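Exoribonuclease II, mitochondrial (Candida glabrata, PDB 6F3H) degrades RNA from the 3' end as the exoribonuclease component of the mitochondrial degradosome mtEXO, probably with magnesium as its cofactor. Local coordinates at residues Y270-I273 against K274-A277; L256-Q259 against E260-T263. The protein carries 1 engineered substitution. One frame throughout, in Å; residues are numbered along the deposited sequence.

Contact 1: residues Y270-I273 against K274-A277; sequences YQEI and KAFA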
ATOM      1  N   TYR A 270      32.217   6.367  27.031  1.00 55.16           N
ATOM      2  CA  TYR A 270      32.037   6.436  25.589  1.00 54.07           C
ATOM      3  C   TYR A 270      33.379   6.294  24.875  1.00 53.79           C
ATOM      4  O   TYR A 270      33.674   7.008  23.917  1.00 51.69           O
ATOM      5  CB  TYR A 270      31.323   7.738  25.212  1.00 52.46           C
ATOM      6  CG  TYR A 270      30.179   8.080  26.153  1.00 50.37           C
ATOM      7  CD1 TYR A 270      28.932   7.508  25.995  1.00 54.02           C
ATOM      8  CD2 TYR A 270      30.343   8.982  27.189  1.00 56.83           C
ATOM      9  CE1 TYR A 270      27.885   7.807  26.855  1.00 58.59           C
ATOM     10  CE2 TYR A 270      29.297   9.285  28.061  1.00 61.36           C
ATOM     11  CZ  TYR A 270      28.067   8.689  27.885  1.00 63.41           C
ATOM     12  OH  TYR A 270      27.004   8.963  28.724  1.00 70.71           O
ATOM     13  N   GLN A 271      34.224   5.397  25.382  1.00 53.54           N
ATOM     14  CA  GLN A 271      35.558   5.268  24.815  1.00 56.95           C
ATOM     15  C   GLN A 271      35.506   4.779  23.387  1.00 56.18           C
ATOM     16  O   GLN A 271      36.274   5.237  22.538  1.00 58.86           O
ATOM     17  CB  GLN A 271      36.418   4.333  25.646  1.00 65.76           C
ATOM     18  CG  GLN A 271      37.836   4.263  25.110  1.00 78.45           C
ATOM     19  CD  GLN A 271      38.680   3.228  25.823  1.00 89.62           C
ATOM     20  OE1 GLN A 271      38.204   2.543  26.730  1.00 93.79           O
ATOM     21  NE2 GLN A 271      39.951   3.125  25.434  1.00 89.21           N
ATOM     22  N   GLU A 272      34.632   3.819  23.108  1.00 53.83           N
ATOM     23  CA  GLU A 272      34.583   3.254  21.767  1.00 56.08           C
ATOM     24  C   GLU A 272      33.947   4.205  20.773  1.00 48.76           C
ATOM     25  O   GLU A 272      34.281   4.173  19.590  1.00 47.68           O
ATOM     26  CB  GLU A 272      33.885   1.913  21.797  1.00 65.01           C
ATOM     27  CG  GLU A 272      34.707   0.974  22.621  1.00 74.35           C
ATOM     28  CD  GLU A 272      35.904   0.485  21.839  1.00 86.33           C
ATOM     29  OE1 GLU A 272      35.725  -0.425  21.008  1.00 91.49           O
ATOM     30  OE2 GLU A 272      37.016   1.041  22.018  1.00 90.76           O
ATOM     31  N   ILE A 273      33.005   5.022  21.217  1.00 42.46           N
ATOM     32  CA  ILE A 273      32.587   6.144  20.392  1.00 43.52           C
ATOM     33  C   ILE A 273      33.797   6.981  20.028  1.00 48.23           C
ATOM     34  O   ILE A 273      33.991   7.367  18.870  1.00 51.76           O
ATOM     35  CB  ILE A 273      31.552   6.992  21.152  1.00 46.71           C
ATOM     36  CG1 ILE A 273      30.256   6.225  21.369  1.00 41.97           C
ATOM     37  CG2 ILE A 273      31.306   8.320  20.437  1.00 52.41           C
ATOM     38  CD1 ILE A 273      29.135   7.097  21.883  1.00 41.84           C
ATOM     39  N   LYS A 274      34.638   7.259  21.019  1.00 50.51           N
ATOM     40  CA  LYS A 274      35.768   8.150  20.820  1.00 51.48           C
ATOM     41  C   LYS A 274      36.801   7.525  19.897  1.00 47.48           C
ATOM     42  O   LYS A 274      37.325   8.192  19.002  1.00 46.76           O
ATOM     43  CB  LYS A 274      36.396   8.487  22.175  1.00 51.95           C
ATOM     44  CG  LYS A 274      35.572   9.411  23.033  1.00 47.27           C
ATOM     45  CD  LYS A 274      36.070   9.374  24.452  1.00 47.92           C
ATOM     46  CE  LYS A 274      35.153  10.116  25.397  1.00 51.19           C
ATOM     47  NZ  LYS A 274      35.480   9.705  26.789  1.00 57.82           N
ATOM     48  N   ALA A 275      37.102   6.245  20.107  1.00 45.81           N
ATOM     49  CA  ALA A 275      38.057   5.559  19.256  1.00 46.94           C
ATOM     50  C   ALA A 275      37.583   5.558  17.812  1.00 55.00           C
ATOM     51  O   ALA A 275      38.368   5.803  16.889  1.00 66.58           O
ATOM     52  CB  ALA A 275      38.253   4.136  19.769  1.00 46.25           C
ATOM     53  N   PHE A 276      36.291   5.314  17.605  1.00 50.66           N
ATOM     54  CA  PHE A 276      35.712   5.299  16.265  1.00 48.66           C
ATOM     55  C   PHE A 276      35.801   6.663  15.604  1.00 47.97           C
ATOM     56  O   PHE A 276      36.241   6.785  14.459  1.00 45.67           O
ATOM     57  CB  PHE A 276      34.262   4.842  16.350  1.00 52.38           C
ATOM     58  CG  PHE A 276      33.523   4.887  15.038  1.00 53.85           C
ATOM     59  CD1 PHE A 276      33.549   3.793  14.172  1.00 53.28           C
ATOM     60  CD2 PHE A 276      32.776   5.999  14.680  1.00 50.34           C
ATOM     61  CE1 PHE A 276      32.878   3.823  12.961  1.00 42.11           C
ATOM     62  CE2 PHE A 276      32.091   6.022  13.479  1.00 44.14           C
ATOM     63  CZ  PHE A 276      32.151   4.930  12.619  1.00 41.92           C
ATOM     64  N   ALA A 277      35.307   7.695  16.276  1.00 48.89           N
ATOM     65  CA  ALA A 277      35.331   9.010  15.661  1.00 50.57           C
ATOM     66  C   ALA A 277      36.747   9.415  15.281  1.00 54.33           C
ATOM     67  O   ALA A 277      36.951  10.118  14.288  1.00 58.43           O
ATOM     68  CB  ALA A 277      34.729  10.038  16.616  1.00 47.96           C
TER
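Lys274 opens the second half of this two-turn helical stretch by giving its backbone N-H to Tyr270 O, at 3.1 Å between Lys274 N and that oxygen. Its side chain then runs back over the same carbonyl. CG lies anti to its own carbonyl carbon (chi1 -72°), which turns the chain toward the preceding turn; extended from there on, it carries CD to 3.4 Å from Tyr270 O and brings the amine NZ to the carbonyl oxygen of Asp269, with which it forms a hydrogen bond. Ala275 follows with the bond from its N to Gln271 O, 2.8 Å long and lying in the carbonyl plane. Its methyl is met by the carboxylate of Glu272, whose OE2 stands 4.0 Å from Ala275 CB. That chain bends at chi2 (-77°), and its OE1 makes a salt bridge with Arg264, which probably offsets much of its charge; the methyl of Ala275 is a van der Waals neighbour. Phe276 N binds Glu272 O at 3.0 Å from above the carbonyl plane. The phenyl group leads away from Tyr270-Ile273 and packs on Ile295 of helix 293-303 and on Ile320 of helix 311-322, which Ile273 touches as well. Ala277 closes the series with a nearly straight bond (N-H...O angle 174°) from its N to Ile273 O, and its CB lies 3.6 Å from that oxygen. Residues 272 and 273 lack the amide bonds to the turn before, where the helix kinks. The chemistry is therefore mostly main chain: four i to i+4 bonds hold the helix just after the kink, while Glu272 through Arg264, Lys274 through Asp269 O, and the apolar Ile273 and Phe276 tie it to its surroundings.

Contact 2: residues L256-Q259 against E260-T263; sequences LFYQ and EVIT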
ATOM      1  N   LEU A 256      18.192  -7.893  21.898  1.00 56.76           N
ATOM      2  CA  LEU A 256      19.404  -8.195  22.630  1.00 56.07           C
ATOM      3  C   LEU A 256      20.619  -7.618  21.930  1.00 50.50           C
ATOM      4  O   LEU A 256      21.451  -6.969  22.569  1.00 55.02           O
ATOM      5  CB  LEU A 256      19.539  -9.702  22.793  1.00 63.35           C
ATOM      6  CG  LEU A 256      20.909 -10.030  23.373  1.00 72.52           C
ATOM      7  CD1 LEU A 256      20.873  -9.931  24.903  1.00 75.87           C
ATOM      8  CD2 LEU A 256      21.421 -11.385  22.890  1.00 74.85           C
ATOM      9  N   PHE A 257      20.688  -7.750  20.610  1.00 53.04           N
ATOM     10  CA  PHE A 257      21.816  -7.189  19.880  1.00 50.77           C
ATOM     11  C   PHE A 257      22.008  -5.723  20.232  1.00 54.21           C
ATOM     12  O   PHE A 257      23.099  -5.303  20.623  1.00 59.36           O
ATOM     13  CB  PHE A 257      21.594  -7.340  18.377  1.00 48.96           C
ATOM     14  CG  PHE A 257      22.568  -6.547  17.526  1.00 47.41           C
ATOM     15  CD1 PHE A 257      23.834  -7.038  17.250  1.00 48.25           C
ATOM     16  CD2 PHE A 257      22.213  -5.323  16.985  1.00 49.76           C
ATOM     17  CE1 PHE A 257      24.740  -6.317  16.452  1.00 46.29           C
ATOM     18  CE2 PHE A 257      23.115  -4.595  16.190  1.00 51.29           C
ATOM     19  CZ  PHE A 257      24.380  -5.097  15.927  1.00 47.05           C
ATOM     20  N   TYR A 258      20.939  -4.935  20.162  1.00 55.10           N
ATOM     21  CA  TYR A 258      21.139  -3.513  20.390  1.00 49.68           C
ATOM     22  C   TYR A 258      21.382  -3.203  21.860  1.00 47.92           C
ATOM     23  O   TYR A 258      21.943  -2.150  22.160  1.00 44.74           O
ATOM     24  CB  TYR A 258      19.985  -2.700  19.786  1.00 45.96           C
ATOM     25  CG  TYR A 258      20.270  -2.430  18.312  1.00 46.06           C
ATOM     26  CD1 TYR A 258      21.355  -1.655  17.930  1.00 46.57           C
ATOM     27  CD2 TYR A 258      19.498  -2.985  17.303  1.00 54.26           C
ATOM     28  CE1 TYR A 258      21.670  -1.418  16.580  1.00 46.56           C
ATOM     29  CE2 TYR A 258      19.808  -2.755  15.938  1.00 58.03           C
ATOM     30  CZ  TYR A 258      20.905  -1.964  15.595  1.00 54.14           C
ATOM     31  OH  TYR A 258      21.254  -1.705  14.281  1.00 56.02           O
ATOM     32  N   GLN A 259      21.009  -4.094  22.785  1.00 48.87           N
ATOM     33  CA  GLN A 259      21.422  -3.879  24.169  1.00 48.77           C
ATOM     34  C   GLN A 259      22.933  -3.981  24.308  1.00 53.15           C
ATOM     35  O   GLN A 259      23.556  -3.140  24.967  1.00 54.61           O
ATOM     36  CB  GLN A 259      20.753  -4.860  25.107  1.00 48.12           C
ATOM     37  CG  GLN A 259      19.532  -4.309  25.707  1.00 59.85           C
ATOM     38  CD  GLN A 259      18.949  -5.268  26.700  1.00 71.68           C
ATOM     39  OE1 GLN A 259      19.362  -6.428  26.771  1.00 72.86           O
ATOM     40  NE2 GLN A 259      17.948  -4.815  27.445  1.00 75.44           N
ATOM     41  N   GLU A 260      23.541  -5.012  23.702  1.00 52.44           N
ATOM     42  CA  GLU A 260      24.991  -5.173  23.800  1.00 55.65           C
ATOM     43  C   GLU A 260      25.729  -4.036  23.123  1.00 57.24           C
ATOM     44  O   GLU A 260      26.777  -3.583  23.608  1.00 58.51           O
ATOM     45  CB  GLU A 260      25.417  -6.506  23.197  1.00 59.83           C
ATOM     46  CG  GLU A 260      24.593  -7.675  23.694  1.00 75.65           C
ATOM     47  CD  GLU A 260      25.042  -9.012  23.108  1.00 91.04           C
ATOM     48  OE1 GLU A 260      25.059 -10.025  23.847  1.00 96.64           O
ATOM     49  OE2 GLU A 260      25.379  -9.056  21.906  1.00 96.61           O
ATOM     50  N   VAL A 261      25.170  -3.541  22.025  1.00 55.02           N
ATOM     51  CA  VAL A 261      25.750  -2.420  21.299  1.00 50.20           C
ATOM     52  C   VAL A 261      25.838  -1.192  22.186  1.00 50.07           C
ATOM     53  O   VAL A 261      26.893  -0.552  22.294  1.00 49.81           O
ATOM     54  CB  VAL A 261      24.904  -2.141  20.054  1.00 52.19           C
ATOM     55  CG1 VAL A 261      25.347  -0.860  19.418  1.00 41.30           C
ATOM     56  CG2 VAL A 261      24.989  -3.325  19.107  1.00 54.00           C
ATOM     57  N   ILE A 262      24.719  -0.847  22.825  1.00 54.54           N
ATOM     58  CA  ILE A 262      24.667   0.311  23.712  1.00 53.44           C
ATOM     59  C   ILE A 262      25.686   0.154  24.812  1.00 50.79           C
ATOM     60  O   ILE A 262      26.430   1.082  25.138  1.00 55.90           O
ATOM     61  CB  ILE A 262      23.252   0.489  24.287  1.00 55.79           C
ATOM     62  CG1 ILE A 262      22.353   1.142  23.238  1.00 64.66           C
ATOM     63  CG2 ILE A 262      23.298   1.259  25.601  1.00 46.08           C
ATOM     64  CD1 ILE A 262      20.890   0.794  23.385  1.00 68.21           C
ATOM     65  N   THR A 263      25.728  -1.027  25.403  1.00 50.44           N
ATOM     66  CA  THR A 263      26.670  -1.257  26.478  1.00 52.53           C
ATOM     67  C   THR A 263      28.097  -1.056  26.009  1.00 55.36           C
ATOM     68  O   THR A 263      28.864  -0.313  26.627  1.00 59.37           O
ATOM     69  CB  THR A 263      26.493  -2.668  26.993  1.00 57.36           C
ATOM     70  OG1 THR A 263      25.110  -2.882  27.299  1.00 65.64           O
ATOM     71  CG2 THR A 263      27.318  -2.856  28.215  1.00 54.52           C
TER
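Two successive turns of the long helix 251-281 bring Phe257 and Val261 together in an i to i+4 CH-pi contact. The methyl CG2 of Val261 sits over one face of the Phe257 ring, 3.8 Å from its centroid and 16° off the normal, shifted toward the ring's rim. With chi1 at 168° the Phe257 ring turns away from its own N, while Val261 CG2, anti to its carbonyl carbon, leans back over the ring. The same valine lies alongside Tyr258, the two side chains pointing the same way, with Tyr258 CD1 4.2 Å from Val261 CB. Phe257 and Tyr258 also meet each other: Phe257 CD2 stands 3.5 Å above the centre of the Tyr258 ring plane, while Tyr258 CD2 comes in at the edge of the Phe257 ring. On another side of the helix, the carboxylate of Glu260 approaches the apolar end of Leu256, OE1 to CD2 at 4.0 Å, a loose contact between a charged group and a methyl. Beneath these side chains run the main-chain bonds from the amides of 260-263 to the carbonyls of 256-259. The last carbonyl takes two donors from one residue: Thr263 N at 3.1 Å and Thr263 OG1 at 2.8 Å both bind Gln259 O, from opposite faces of its plane. A chi1 of -52° sets OG1 beside the threonine's backbone N, where it can turn back to that oxygen. Looking outward, Tyr258, buried like Val261, packs on Leu298 and Thr297 of helix 293-303, its hydroxyl hydrogen-bonded to Asp301 on the same helix. Phe257 likewise rests on Thr297, and Ile262 reaches Val312 and Leu313 of helix 311-322, so this stretch lies against both of those helices.

Both contacts are two-turn stretches of helix 251-281, contact 2 coming first along the chain, with centres about 16 Å apart and nearest atoms about 7 Å apart. Each is partly buried, with an apolar side against helices 293-303 and 311-322, and each lies away from the magnesium site. Contact 2 has the larger exposed side, four residues against two. In 256-263 the side chains meet each other, through an aromatic face and a methyl, and on the exposed side a threonine hydroxyl adds a second donor to one backbone carbonyl. In 270-277, which contains the kink, side chains hardly touch one another; the buried Ile273 and Phe276 look to other helices, while the exposed lysine returns to the main chain.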